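Local coordinates for protein muconate cycloisomerase (Azorhizobium caulinodans, PDB 3MY9) that belongs to the enolase superfamily, with an N-terminal capping domain joined to a TIM-barrel-like C-terminal domain, and holds bound magnesium ions, at residues 12-17 against 366-371; 35-40 against 300-305; 40-45 against 110-115; 310-315 against 350-355; 337-342 against 360-365. All coordinates share one frame; numbering follows the deposited sequence.

Contact 1. Residues 12-17 against 366-371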
# COMPACT_ATOMS: atom_id res chain seq x y z
N ARG A 12 48.90 7.01 -21.67
CA ARG A 12 49.62 5.75 -21.54
C ARG A 12 48.86 4.90 -20.54
O ARG A 12 48.52 5.37 -19.45
CB ARG A 12 51.04 5.97 -21.01
CG ARG A 12 51.88 6.97 -21.78
CD ARG A 12 53.35 6.67 -21.56
NE ARG A 12 54.22 7.83 -21.75
CZ ARG A 12 54.87 8.48 -20.78
NH1 ARG A 12 54.76 8.13 -19.50
NH2 ARG A 12 55.64 9.52 -21.10
N ILE A 13 48.57 3.66 -20.91
CA ILE A 13 47.93 2.71 -20.01
C ILE A 13 48.99 1.70 -19.59
O ILE A 13 49.70 1.15 -20.45
CB ILE A 13 46.76 1.99 -20.69
CG1 ILE A 13 45.75 3.01 -21.25
CG2 ILE A 13 46.07 1.04 -19.72
CD1 ILE A 13 44.85 2.45 -22.32
N PHE A 14 49.12 1.48 -18.28
CA PHE A 14 50.13 0.56 -17.75
C PHE A 14 49.45 -0.57 -16.99
O PHE A 14 48.63 -0.31 -16.10
CB PHE A 14 51.06 1.28 -16.78
CG PHE A 14 51.88 2.36 -17.41
CD1 PHE A 14 53.16 2.09 -17.89
CD2 PHE A 14 51.39 3.65 -17.52
CE1 PHE A 14 53.92 3.09 -18.46
CE2 PHE A 14 52.16 4.66 -18.10
CZ PHE A 14 53.43 4.37 -18.56
N LEU A 15 49.79 -1.80 -17.34
CA LEU A 15 49.45 -2.95 -16.51
C LEU A 15 50.69 -3.18 -15.66
O LEU A 15 51.77 -3.44 -16.20
CB LEU A 15 49.12 -4.18 -17.36
CG LEU A 15 48.35 -5.31 -16.65
CD1 LEU A 15 48.02 -6.47 -17.61
CD2 LEU A 15 49.13 -5.83 -15.46
N VAL A 16 50.55 -3.07 -14.34
CA VAL A 16 51.67 -3.25 -13.41
C VAL A 16 51.39 -4.37 -12.43
O VAL A 16 50.23 -4.65 -12.10
CB VAL A 16 51.99 -1.98 -12.60
CG1 VAL A 16 52.36 -0.84 -13.51
CG2 VAL A 16 50.82 -1.59 -11.71
N GLU A 17 52.46 -5.00 -11.96
CA GLU A 17 52.39 -5.97 -10.88
C GLU A 17 52.93 -5.25 -9.65
O GLU A 17 53.92 -4.52 -9.75
CB GLU A 17 53.25 -7.20 -11.21
CG GLU A 17 52.66 -8.52 -10.73
CD GLU A 17 53.65 -9.69 -10.81
OE1 GLU A 17 53.30 -10.80 -10.35
OE2 GLU A 17 54.78 -9.51 -11.32
N SER A 366 59.91 6.06 -9.90
CA SER A 366 59.01 5.53 -8.87
C SER A 366 58.12 4.44 -9.46
O SER A 366 57.89 3.41 -8.82
CB SER A 366 58.16 6.64 -8.23
OG SER A 366 57.04 6.97 -9.03
N LEU A 367 57.63 4.67 -10.68
CA LEU A 367 56.77 3.71 -11.37
C LEU A 367 57.51 2.45 -11.82
O LEU A 367 57.12 1.33 -11.45
CB LEU A 367 56.10 4.36 -12.58
CG LEU A 367 55.24 3.45 -13.46
CD1 LEU A 367 54.34 2.54 -12.63
CD2 LEU A 367 54.41 4.27 -14.43
N ARG A 368 58.57 2.61 -12.61
CA ARG A 368 59.27 1.46 -13.20
C ARG A 368 60.24 0.77 -12.24
O ARG A 368 60.89 -0.21 -12.63
CB ARG A 368 60.02 1.89 -14.48
CG ARG A 368 59.10 2.38 -15.60
CD ARG A 368 59.88 2.59 -16.90
NE ARG A 368 59.09 3.35 -17.87
CZ ARG A 368 58.32 2.83 -18.83
NH1 ARG A 368 58.22 1.51 -18.99
NH2 ARG A 368 57.65 3.64 -19.64
N GLY A 369 60.34 1.27 -11.01
CA GLY A 369 61.24 0.70 -10.00
C GLY A 369 60.54 0.14 -8.78
O GLY A 369 61.19 -0.45 -7.91
N ASN A 370 59.22 0.33 -8.69
CA ASN A 370 58.42 -0.23 -7.59
C ASN A 370 57.28 -1.15 -8.05
O ASN A 370 56.65 -1.79 -7.22
CB ASN A 370 57.89 0.88 -6.68
CG ASN A 370 59.02 1.66 -6.01
OD1 ASN A 370 60.02 1.08 -5.59
ND2 ASN A 370 58.87 2.98 -5.93
N ALA A 371 57.04 -1.22 -9.36
CA ALA A 371 56.09 -2.17 -9.93
C ALA A 371 56.67 -2.80 -11.20
O ALA A 371 57.39 -2.14 -11.95
CB ALA A 371 54.79 -1.48 -10.24

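Contact 2. Residues 35-40 against 300-305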
# COMPACT_ATOMS: atom_id res chain seq x y z
N VAL A 35 49.72 -8.69 -6.96
CA VAL A 35 48.45 -8.18 -7.50
C VAL A 35 48.77 -7.35 -8.73
O VAL A 35 49.85 -6.76 -8.83
CB VAL A 35 47.70 -7.28 -6.50
CG1 VAL A 35 47.44 -8.03 -5.19
CG2 VAL A 35 48.48 -5.99 -6.26
N LYS A 36 47.84 -7.32 -9.68
CA LYS A 36 48.02 -6.53 -10.89
C LYS A 36 47.09 -5.31 -10.84
O LYS A 36 45.97 -5.39 -10.32
CB LYS A 36 47.76 -7.39 -12.13
N ARG A 37 47.58 -4.19 -11.36
CA ARG A 37 46.87 -2.91 -11.28
C ARG A 37 46.93 -2.19 -12.62
O ARG A 37 47.94 -2.22 -13.31
CB ARG A 37 47.51 -2.03 -10.20
CG ARG A 37 47.57 -2.66 -8.79
CD ARG A 37 48.65 -2.02 -7.94
NE ARG A 37 48.42 -0.59 -7.79
CZ ARG A 37 49.32 0.29 -7.34
NH1 ARG A 37 50.54 -0.10 -6.99
NH2 ARG A 37 48.98 1.58 -7.25
N VAL A 38 45.83 -1.55 -12.99
CA VAL A 38 45.75 -0.76 -14.22
C VAL A 38 45.91 0.71 -13.85
O VAL A 38 45.07 1.27 -13.13
CB VAL A 38 44.39 -0.94 -14.94
CG1 VAL A 38 44.52 -0.58 -16.42
CG2 VAL A 38 43.84 -2.36 -14.77
N LEU A 39 46.98 1.32 -14.34
CA LEU A 39 47.24 2.73 -14.12
C LEU A 39 47.17 3.45 -15.46
O LEU A 39 47.64 2.94 -16.48
CB LEU A 39 48.60 2.94 -13.48
CG LEU A 39 49.01 1.93 -12.42
CD1 LEU A 39 50.48 2.11 -12.10
CD2 LEU A 39 48.13 2.04 -11.18
N LEU A 40 46.58 4.64 -15.45
CA LEU A 40 46.39 5.45 -16.64
C LEU A 40 47.07 6.78 -16.40
O LEU A 40 46.85 7.41 -15.37
CB LEU A 40 44.89 5.68 -16.86
CG LEU A 40 44.44 6.72 -17.91
CD1 LEU A 40 44.52 6.14 -19.31
CD2 LEU A 40 43.01 7.20 -17.60
N THR A 300 35.35 -0.22 1.46
CA THR A 300 36.68 -0.80 1.34
C THR A 300 37.51 -0.05 0.29
O THR A 300 37.28 -0.22 -0.89
CB THR A 300 36.57 -2.27 0.89
OG1 THR A 300 35.84 -2.32 -0.34
CG2 THR A 300 35.82 -3.09 1.92
N LEU A 301 38.46 0.78 0.72
CA LEU A 301 39.30 1.54 -0.19
C LEU A 301 40.49 0.68 -0.61
O LEU A 301 41.12 0.03 0.22
CB LEU A 301 39.80 2.84 0.45
CG LEU A 301 38.77 3.90 0.84
CD1 LEU A 301 39.41 5.01 1.67
CD2 LEU A 301 38.09 4.47 -0.42
N TRP A 302 40.78 0.67 -1.90
CA TRP A 302 41.94 -0.01 -2.43
C TRP A 302 43.18 0.78 -2.02
O TRP A 302 43.18 2.01 -2.12
CB TRP A 302 41.83 -0.14 -3.96
CG TRP A 302 43.08 -0.60 -4.65
CD1 TRP A 302 43.72 0.03 -5.68
CD2 TRP A 302 43.83 -1.77 -4.36
NE1 TRP A 302 44.83 -0.69 -6.05
CE2 TRP A 302 44.93 -1.80 -5.26
CE3 TRP A 302 43.70 -2.81 -3.43
CZ2 TRP A 302 45.88 -2.81 -5.25
CZ3 TRP A 302 44.65 -3.82 -3.41
CH2 TRP A 302 45.73 -3.81 -4.32
N GLU A 303 44.21 0.08 -1.56
CA GLU A 303 45.41 0.70 -1.00
C GLU A 303 46.34 1.29 -2.07
O GLU A 303 47.23 2.06 -1.75
CB GLU A 303 46.20 -0.30 -0.10
CG GLU A 303 45.65 -0.44 1.35
CD GLU A 303 46.00 -1.79 2.02
OE1 GLU A 303 47.19 -2.05 2.33
OE2 GLU A 303 45.05 -2.59 2.27
N GLY A 304 46.14 0.91 -3.33
CA GLY A 304 46.88 1.51 -4.43
C GLY A 304 46.77 3.02 -4.31
O GLY A 304 45.67 3.57 -4.23
N GLY A 305 47.92 3.69 -4.31
CA GLY A 305 47.99 5.07 -3.87
C GLY A 305 47.14 6.03 -4.66
O GLY A 305 46.64 7.01 -4.11

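Contact 3. Residues 40-45 against 110-115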
# COMPACT_ATOMS: atom_id res chain seq x y z
N LEU A 40 46.58 4.64 -15.45
CA LEU A 40 46.39 5.45 -16.64
C LEU A 40 47.07 6.78 -16.40
O LEU A 40 46.85 7.41 -15.37
CB LEU A 40 44.89 5.68 -16.86
CG LEU A 40 44.44 6.72 -17.91
CD1 LEU A 40 44.52 6.14 -19.31
CD2 LEU A 40 43.01 7.20 -17.60
N GLU A 41 47.89 7.20 -17.34
CA GLU A 41 48.52 8.51 -17.28
C GLU A 41 47.96 9.34 -18.41
O GLU A 41 48.08 8.97 -19.58
CB GLU A 41 50.04 8.39 -17.43
CG GLU A 41 50.79 9.73 -17.29
CD GLU A 41 52.15 9.74 -17.99
OE1 GLU A 41 52.25 9.20 -19.11
OE2 GLU A 41 53.11 10.32 -17.44
N VAL A 42 47.36 10.47 -18.07
CA VAL A 42 46.85 11.38 -19.10
C VAL A 42 47.68 12.64 -19.13
O VAL A 42 48.12 13.12 -18.10
CB VAL A 42 45.37 11.70 -18.86
CG1 VAL A 42 44.82 12.52 -20.03
CG2 VAL A 42 44.59 10.42 -18.70
N THR A 43 47.92 13.15 -20.34
CA THR A 43 48.76 14.32 -20.53
C THR A 43 48.05 15.36 -21.40
O THR A 43 47.61 15.04 -22.50
CB THR A 43 50.10 13.92 -21.19
OG1 THR A 43 50.64 12.77 -20.52
CG2 THR A 43 51.09 15.09 -21.14
N SER A 44 47.95 16.59 -20.91
CA SER A 44 47.27 17.65 -21.65
C SER A 44 48.13 18.27 -22.74
O SER A 44 49.35 18.09 -22.76
CB SER A 44 46.85 18.77 -20.70
OG SER A 44 48.00 19.51 -20.31
N ALA A 45 47.48 19.04 -23.62
CA ALA A 45 48.17 19.78 -24.69
C ALA A 45 49.10 20.87 -24.16
O ALA A 45 49.99 21.32 -24.89
CB ALA A 45 47.14 20.40 -25.66
N MET A 110 39.24 10.60 -12.55
CA MET A 110 40.33 10.81 -11.59
C MET A 110 41.49 11.64 -12.22
O MET A 110 41.90 12.69 -11.71
CB MET A 110 40.85 9.42 -11.21
CG MET A 110 41.50 9.23 -9.91
SD MET A 110 41.81 7.46 -9.68
CE MET A 110 40.16 6.83 -9.54
N ALA A 111 41.99 11.14 -13.34
CA ALA A 111 43.13 11.75 -14.02
C ALA A 111 42.81 13.16 -14.54
O ALA A 111 43.63 14.06 -14.43
CB ALA A 111 43.59 10.84 -15.15
N LEU A 112 41.61 13.35 -15.09
CA LEU A 112 41.23 14.67 -15.61
C LEU A 112 41.09 15.68 -14.49
O LEU A 112 41.43 16.85 -14.67
CB LEU A 112 39.91 14.63 -16.39
CG LEU A 112 40.00 14.41 -17.89
CD1 LEU A 112 40.93 13.27 -18.24
CD2 LEU A 112 38.59 14.17 -18.41
N LEU A 113 40.55 15.24 -13.35
CA LEU A 113 40.46 16.09 -12.17
C LEU A 113 41.84 16.38 -11.57
O LEU A 113 42.06 17.49 -11.06
CB LEU A 113 39.51 15.47 -11.13
CG LEU A 113 38.06 15.28 -11.58
CD1 LEU A 113 37.14 14.63 -10.50
CD2 LEU A 113 37.46 16.62 -12.04
N ASP A 114 42.76 15.41 -11.64
CA ASP A 114 44.16 15.60 -11.23
C ASP A 114 44.80 16.73 -12.07
O ASP A 114 45.36 17.68 -11.53
CB ASP A 114 44.92 14.28 -11.42
CG ASP A 114 46.26 14.23 -10.67
OD1 ASP A 114 46.49 14.99 -9.69
OD2 ASP A 114 47.08 13.36 -11.04
N ILE A 115 44.66 16.64 -13.40
CA ILE A 115 45.17 17.65 -14.31
C ILE A 115 44.53 19.01 -14.05
O ILE A 115 45.23 20.00 -13.88
CB ILE A 115 44.93 17.28 -15.78
CG1 ILE A 115 45.77 16.07 -16.20
CG2 ILE A 115 45.27 18.44 -16.67
CD1 ILE A 115 45.56 15.69 -17.68

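Contact 4. Residues 310-315 against 350-355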
# COMPACT_ATOMS: atom_id res chain seq x y z
N ALA A 310 42.18 9.37 -4.65
CA ALA A 310 40.87 9.74 -5.19
C ALA A 310 39.77 9.54 -4.14
O ALA A 310 38.93 10.42 -3.92
CB ALA A 310 40.56 8.93 -6.46
N GLY A 311 39.79 8.40 -3.46
CA GLY A 311 38.77 8.10 -2.47
C GLY A 311 38.83 9.04 -1.28
O GLY A 311 37.80 9.48 -0.76
N THR A 312 40.03 9.37 -0.85
CA THR A 312 40.25 10.27 0.27
C THR A 312 39.77 11.70 -0.02
O THR A 312 39.17 12.35 0.82
CB THR A 312 41.74 10.26 0.65
OG1 THR A 312 42.09 8.94 1.10
CG2 THR A 312 42.01 11.23 1.74
N GLN A 313 40.05 12.18 -1.23
CA GLN A 313 39.54 13.49 -1.71
C GLN A 313 38.02 13.54 -1.76
O GLN A 313 37.38 14.50 -1.30
CB GLN A 313 40.09 13.82 -3.11
CG GLN A 313 41.60 13.92 -3.20
CD GLN A 313 42.15 15.22 -2.67
OE1 GLN A 313 41.43 16.20 -2.53
NE2 GLN A 313 43.45 15.23 -2.37
N LEU A 314 37.43 12.50 -2.34
CA LEU A 314 35.98 12.38 -2.36
C LEU A 314 35.40 12.49 -0.95
O LEU A 314 34.50 13.29 -0.70
CB LEU A 314 35.52 11.06 -2.99
CG LEU A 314 34.01 10.84 -2.75
CD1 LEU A 314 33.24 11.72 -3.74
CD2 LEU A 314 33.63 9.39 -2.82
N ILE A 315 35.91 11.68 -0.03
CA ILE A 315 35.33 11.65 1.29
C ILE A 315 35.58 12.98 2.00
O ILE A 315 34.71 13.48 2.69
CB ILE A 315 35.85 10.47 2.12
CG1 ILE A 315 35.39 9.14 1.50
CG2 ILE A 315 35.37 10.58 3.57
CD1 ILE A 315 36.08 7.90 2.14
N VAL A 350 42.96 8.44 8.38
CA VAL A 350 43.74 8.76 7.19
C VAL A 350 43.94 10.28 7.11
O VAL A 350 43.01 11.04 7.39
CB VAL A 350 43.00 8.30 5.89
CG1 VAL A 350 43.73 8.78 4.66
CG2 VAL A 350 42.86 6.80 5.87
N ILE A 351 45.13 10.73 6.74
CA ILE A 351 45.40 12.16 6.58
C ILE A 351 45.12 12.47 5.14
O ILE A 351 45.65 11.79 4.25
CB ILE A 351 46.84 12.52 6.93
CG1 ILE A 351 47.23 11.88 8.26
CG2 ILE A 351 47.01 14.06 7.00
CD1 ILE A 351 46.39 12.37 9.39
N VAL A 352 44.22 13.43 4.89
CA VAL A 352 43.85 13.75 3.51
C VAL A 352 45.03 14.52 2.93
O VAL A 352 45.39 15.58 3.45
CB VAL A 352 42.51 14.57 3.41
CG1 VAL A 352 42.21 14.92 1.95
CG2 VAL A 352 41.34 13.78 3.97
N PRO A 353 45.68 13.96 1.89
CA PRO A 353 46.88 14.57 1.36
C PRO A 353 46.60 15.97 0.88
O PRO A 353 45.56 16.23 0.28
CB PRO A 353 47.22 13.68 0.16
CG PRO A 353 45.90 13.17 -0.28
CD PRO A 353 45.20 12.88 1.01
N ASP A 354 47.54 16.86 1.15
CA ASP A 354 47.45 18.25 0.75
C ASP A 354 48.02 18.39 -0.67
O ASP A 354 48.72 17.49 -1.18
CB ASP A 354 48.27 19.11 1.75
CG ASP A 354 47.73 19.02 3.20
OD1 ASP A 354 46.53 18.68 3.40
OD2 ASP A 354 48.52 19.28 4.13
N GLY A 355 47.70 19.51 -1.31
CA GLY A 355 48.30 19.82 -2.60
C GLY A 355 47.35 19.70 -3.75
O GLY A 355 46.28 19.10 -3.62
O HOH W 1 45.03 17.49 -1.98

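Contact 5. Residues 337-342 against 360-365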
# COMPACT_ATOMS: atom_id res chain seq x y z
N ASP A 337 54.73 0.84 -3.49
CA ASP A 337 53.78 1.53 -4.35
C ASP A 337 54.55 2.48 -5.28
O ASP A 337 55.74 2.71 -5.08
CB ASP A 337 52.76 2.29 -3.50
CG ASP A 337 51.43 2.53 -4.21
OD1 ASP A 337 50.55 3.19 -3.61
OD2 ASP A 337 51.25 2.07 -5.36
N VAL A 338 53.86 3.01 -6.28
CA VAL A 338 54.49 3.89 -7.28
C VAL A 338 54.48 5.38 -6.89
O VAL A 338 55.00 6.21 -7.63
CB VAL A 338 53.82 3.73 -8.68
CG1 VAL A 338 54.15 2.36 -9.26
CG2 VAL A 338 52.29 3.94 -8.58
N LEU A 339 53.87 5.72 -5.75
CA LEU A 339 53.89 7.10 -5.25
C LEU A 339 55.26 7.45 -4.68
O LEU A 339 55.90 6.62 -4.02
CB LEU A 339 52.82 7.31 -4.17
CG LEU A 339 51.33 7.10 -4.50
CD1 LEU A 339 50.45 7.68 -3.40
CD2 LEU A 339 50.95 7.72 -5.81
N GLU A 340 55.72 8.67 -4.95
CA GLU A 340 56.92 9.22 -4.33
C GLU A 340 56.73 9.23 -2.81
O GLU A 340 57.66 8.89 -2.06
CB GLU A 340 57.21 10.63 -4.87
CG GLU A 340 58.50 11.28 -4.40
CD GLU A 340 59.74 10.90 -5.24
OE1 GLU A 340 59.72 11.05 -6.48
OE2 GLU A 340 60.74 10.47 -4.63
N GLU A 341 55.52 9.61 -2.35
CA GLU A 341 55.15 9.53 -0.93
C GLU A 341 53.77 8.91 -0.71
O GLU A 341 52.82 9.23 -1.42
CB GLU A 341 55.16 10.91 -0.28
CG GLU A 341 56.56 11.44 -0.07
CD GLU A 341 56.61 12.71 0.76
OE1 GLU A 341 57.62 12.87 1.51
OE2 GLU A 341 55.66 13.53 0.66
N ARG A 342 53.69 8.05 0.29
CA ARG A 342 52.47 7.33 0.61
C ARG A 342 51.39 8.24 1.22
O ARG A 342 51.72 9.19 1.92
CB ARG A 342 52.79 6.22 1.61
CG ARG A 342 53.64 5.08 1.05
CD ARG A 342 52.79 4.04 0.29
NE ARG A 342 53.43 2.73 0.34
CZ ARG A 342 52.89 1.62 0.87
NH1 ARG A 342 53.60 0.49 0.85
NH2 ARG A 342 51.66 1.61 1.38
N ILE A 360 49.33 13.77 -5.02
CA ILE A 360 50.33 12.68 -5.06
C ILE A 360 51.26 12.93 -6.24
O ILE A 360 50.90 13.67 -7.16
CB ILE A 360 49.64 11.28 -5.23
CG1 ILE A 360 49.03 11.13 -6.63
CG2 ILE A 360 48.55 11.08 -4.20
CD1 ILE A 360 48.30 9.82 -6.84
N SER A 361 52.45 12.33 -6.22
CA SER A 361 53.36 12.43 -7.36
C SER A 361 53.88 11.07 -7.79
O SER A 361 54.09 10.19 -6.96
CB SER A 361 54.53 13.36 -7.02
OG SER A 361 54.87 13.24 -5.65
N ILE A 362 54.07 10.92 -9.10
CA ILE A 362 54.58 9.69 -9.70
C ILE A 362 55.59 10.00 -10.79
O ILE A 362 55.24 10.59 -11.81
CB ILE A 362 53.46 8.88 -10.37
CG1 ILE A 362 52.44 8.43 -9.32
CG2 ILE A 362 54.07 7.70 -11.13
CD1 ILE A 362 51.28 7.68 -9.90
N SER A 363 56.84 9.59 -10.56
CA SER A 363 57.92 9.75 -11.55
C SER A 363 58.14 8.46 -12.35
O SER A 363 57.59 7.41 -12.00
CB SER A 363 59.23 10.15 -10.85
OG SER A 363 59.66 9.16 -9.91
N GLU A 364 58.92 8.55 -13.43
CA GLU A 364 59.28 7.36 -14.21
C GLU A 364 59.97 6.33 -13.31
O GLU A 364 59.64 5.14 -13.35
CB GLU A 364 60.18 7.70 -15.40
CG GLU A 364 59.43 8.32 -16.59
CD GLU A 364 58.43 7.37 -17.24
OE1 GLU A 364 58.86 6.41 -17.92
OE2 GLU A 364 57.21 7.60 -17.08
N ALA A 365 60.91 6.79 -12.49
CA ALA A 365 61.65 5.91 -11.59
C ALA A 365 60.75 5.26 -10.56
O ALA A 365 60.81 4.04 -10.38
CB ALA A 365 62.77 6.68 -10.90

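Contact 1. Residues 12-17 against 366-371
Leu367 lowers its methyl CD2 onto the middle of the Phe14 ring, 4.1 Å from the ring centroid and only 3° off the ring normal, a CH-pi contact over the flat face. Its chi1 (176°) sets CG anti to the backbone N, and from CG one methyl goes to each of two strand residues: the second, CD1, meets Val16 CG1 at 4.0 Å. One branched tip thus serves both Phe14 and Val16, which point the same way. Arg368 takes a different side of the same ring: its chain runs extended from CG to NE, and NH2 lies in plane at the ring edge, 4.0 Å from Phe14 CE1, with guanidinium and ring 75° apart. Glu364 holds the NE end of this arginine in a salt bridge. Farther along the chain, the small bump is Ala371 CB, which fits beside Val16 CB at 3.7 Å and presses on the carbonyl of Glu17, CB to O 3.2 Å. Here the CA atoms of Glu17 and Ala371 lie 5.4 Å apart. No hydrogen bond crosses between the segments; the contact between them is van der Waals packing. Val338, from a loop, touches both Leu367 and Ala371. Strand 35-44 pairs antiparallel with strand 8-21 through backbone bonds of Phe14 and Val16, strand 372-373 pairs with it too, and Ile13 leans on helix 64-79.

Contact 2. Residues 35-40 against 300-305
Two torsions set the meeting of Arg37 and Trp302: the arginine chain bends at chi3 (59°), which turns NE out of line with the aliphatic part, and the tryptophan sets CG anti to its backbone N (chi1 169°). The indole offers its edge to strand 35-40. Trp302 CZ2 lies 3.9 Å from Arg37 CG, with Arg37 CD in the plane of the ring, and Trp302 CH2 touches Val35 CG2 at 4.0 Å. Guanidinium and indole are turned 69° against each other, so they do not stack. Instead the bare CA of Gly304 sits over one guanidinium face, 3.5 Å from Arg37 NH2, while its own backbone N lies 3.3 Å above the plane of the Trp302 ring, offset to the rim. Glu53 OE2 gathers both groups from outside, in a salt bridge with Arg37 NE and a hydrogen bond from Trp302 NE1. Asp337 and Ser18 hold Arg37 NH1. The tryptophan side chain is about 14 Å from a bound magnesium ion. Strand 35-44 lies between strands 8-21 and 49-54 of the N-terminal domain, and Gly304, the N-cap of helix 305-316, follows strand 300-301 of the C-terminal domain.

Contact 3. Residues 40-45 against 110-115
Val42 and Ala111 bring their CA atoms to 6.3 Å where strand 40-44 passes over helix 110-115. The two axes come within 8.5 Å and cross at -41°, running in broadly the same direction. Leu40, Val42 and Ser44 send their CB atoms to the helix, whereas Glu41 and Thr43 send theirs off the other side of the strand. On the helix the matching residues are Ala111 and Ile115, one turn apart and linked by the backbone bond from Ile115 N to Ala111 O. Val42 and Ile115 share most of the contact. Val42 CG1 stands anti to the backbone N (chi1 -174°), and the two valine methyls divide the work: CG2 rests on Ala111 CB at 3.7 Å, and CG1 meets Ile115 CD1 at 4.0 Å, with Leu112 CD1 more distant at 4.3 Å. This is strand-on-helix packing inside the N-terminal domain of the enolase superfamily, where a small antiparallel sheet is backed by helices; strand 35-44 has strands 8-21 and 49-54 as its sheet neighbours. Ile115 is stretched out at chi2 (-179°), which carries CD1 to the strand backbone, 3.7 Å from Val42 O, while Val42 and Ile115 cross at about a right angle. The CG2 branch of Ile115 faces Ser44 CB at 4.3 Å. Ser44 OG itself serves the turn after the strand, accepting a bond from Ile48 N. At the other end Leu40 CD2 just reaches Ala111 CB. Asp114, on a different side of the helix, receives the backbone N of Trp51 in strand 49-54 and that of Leu358.

Contact 4. Residues 310-315 against 350-355
Gln313 turns the NE2 end of its flat carboxamide to Pro353, 3.8 Å from the ring carbon CG. A water bridges from there: it accepts from Gln313 NE2 at 2.8 Å and donates to Pro353 O and Gly355 O, each 2.6 Å from the water oxygen. NE2 also gives a hydrogen bond to Leu358 O, and OE1 receives Ala125 N, so both ends of the buried amide are held and its flip is probably fixed. The bend at chi2 (-77°) turns CD out of line with the start of the side chain. The proline ring has a second neighbour, Thr312 CG2, 3.7 Å from Pro353 CD. That methyl stands anti to the threonine N and is also pressed on Val352 CG2 at 3.5 Å, closer than usual for two carbons, as the two side chains slide past each other in opposite directions. Thr312 and Val350 meet tip to tip, OG1 to CG1 3.9 Å, with OG1 bonded back to Leu308 O within the helix. Helix 305-316 of the barrel domain thus packs on the end of strand 349-351, which adds antiparallel to strand 135-142 beside the run of parallel strands, an addition to the TIM-barrel-like fold.

Contact 5. Residues 337-342 against 360-365
Leu339 and Ile360 cross obliquely, and their methyls interlock where a turning loop meets an extended run. Leu339 CD2 comes within 3.5 Å of Ile360 CD1, while its other branch, CD1, lies 4.0 Å from Ile360 CG2, so the leucine fork grips the isoleucine by both of its arms. The isoleucine's chi1 (69°) sets CG1, which carries CD1, in the crowded position between the backbone N and the carbonyl carbon, 4.0 Å from Leu339 CD2. The same methyl, Leu339 CD2, also meets Ile362 CG1 at 3.9 Å, which places the leucine tip in touch with both isoleucines. Val338 joins this cluster more loosely, its CG2 4.1 Å from Ile362 CD1. Between the two isoleucines the backbone of Ser361 makes the polar link: Glu340 N donates to Ser361 O at 3.0 Å in a nearly straight bond (174° at the hydrogen), the donor tilted 25° from the carbonyl plane. The same oxygen receives a CA-H contact from Leu339, CA to O 3.5 Å, and so has two hydrogens turned to it. Nearer the surface, Glu340 CB packs on Ser361 OG, 3.6 Å away. Ile360 and Ile362 both rest on Ile306 of helix 305-316. A single backbone bond, with apolar side chains gathered beside it, thus ties the loop after strand 333-334 to the extended run into helix 364-370, where Ser363 is the N-cap and its side chain caps a backbone N of the first turn.

Contact 1 opens on strand 8-21 near the N terminus and closes only at 366-371, near the C terminus, so every other contact is nested within its loop. Contact 2 opens next, on strand 35-44, and joins it to the turn before helix 305-316. Contact 3, which shares Leu40 with it, lies inside that loop and closes early, on helix 102-120 of the N-terminal domain. Contacts 4 and 5 follow contact 2 in series and cross each other: residues 337-342 lie between the halves of contact 4, which closes before 360-365. Contacts 1 and 2 share the N-terminal sheet through paired strands 8-21 and 35-44, and contact 5 touches both, binding sheet, C-terminal helix and barrel domain together.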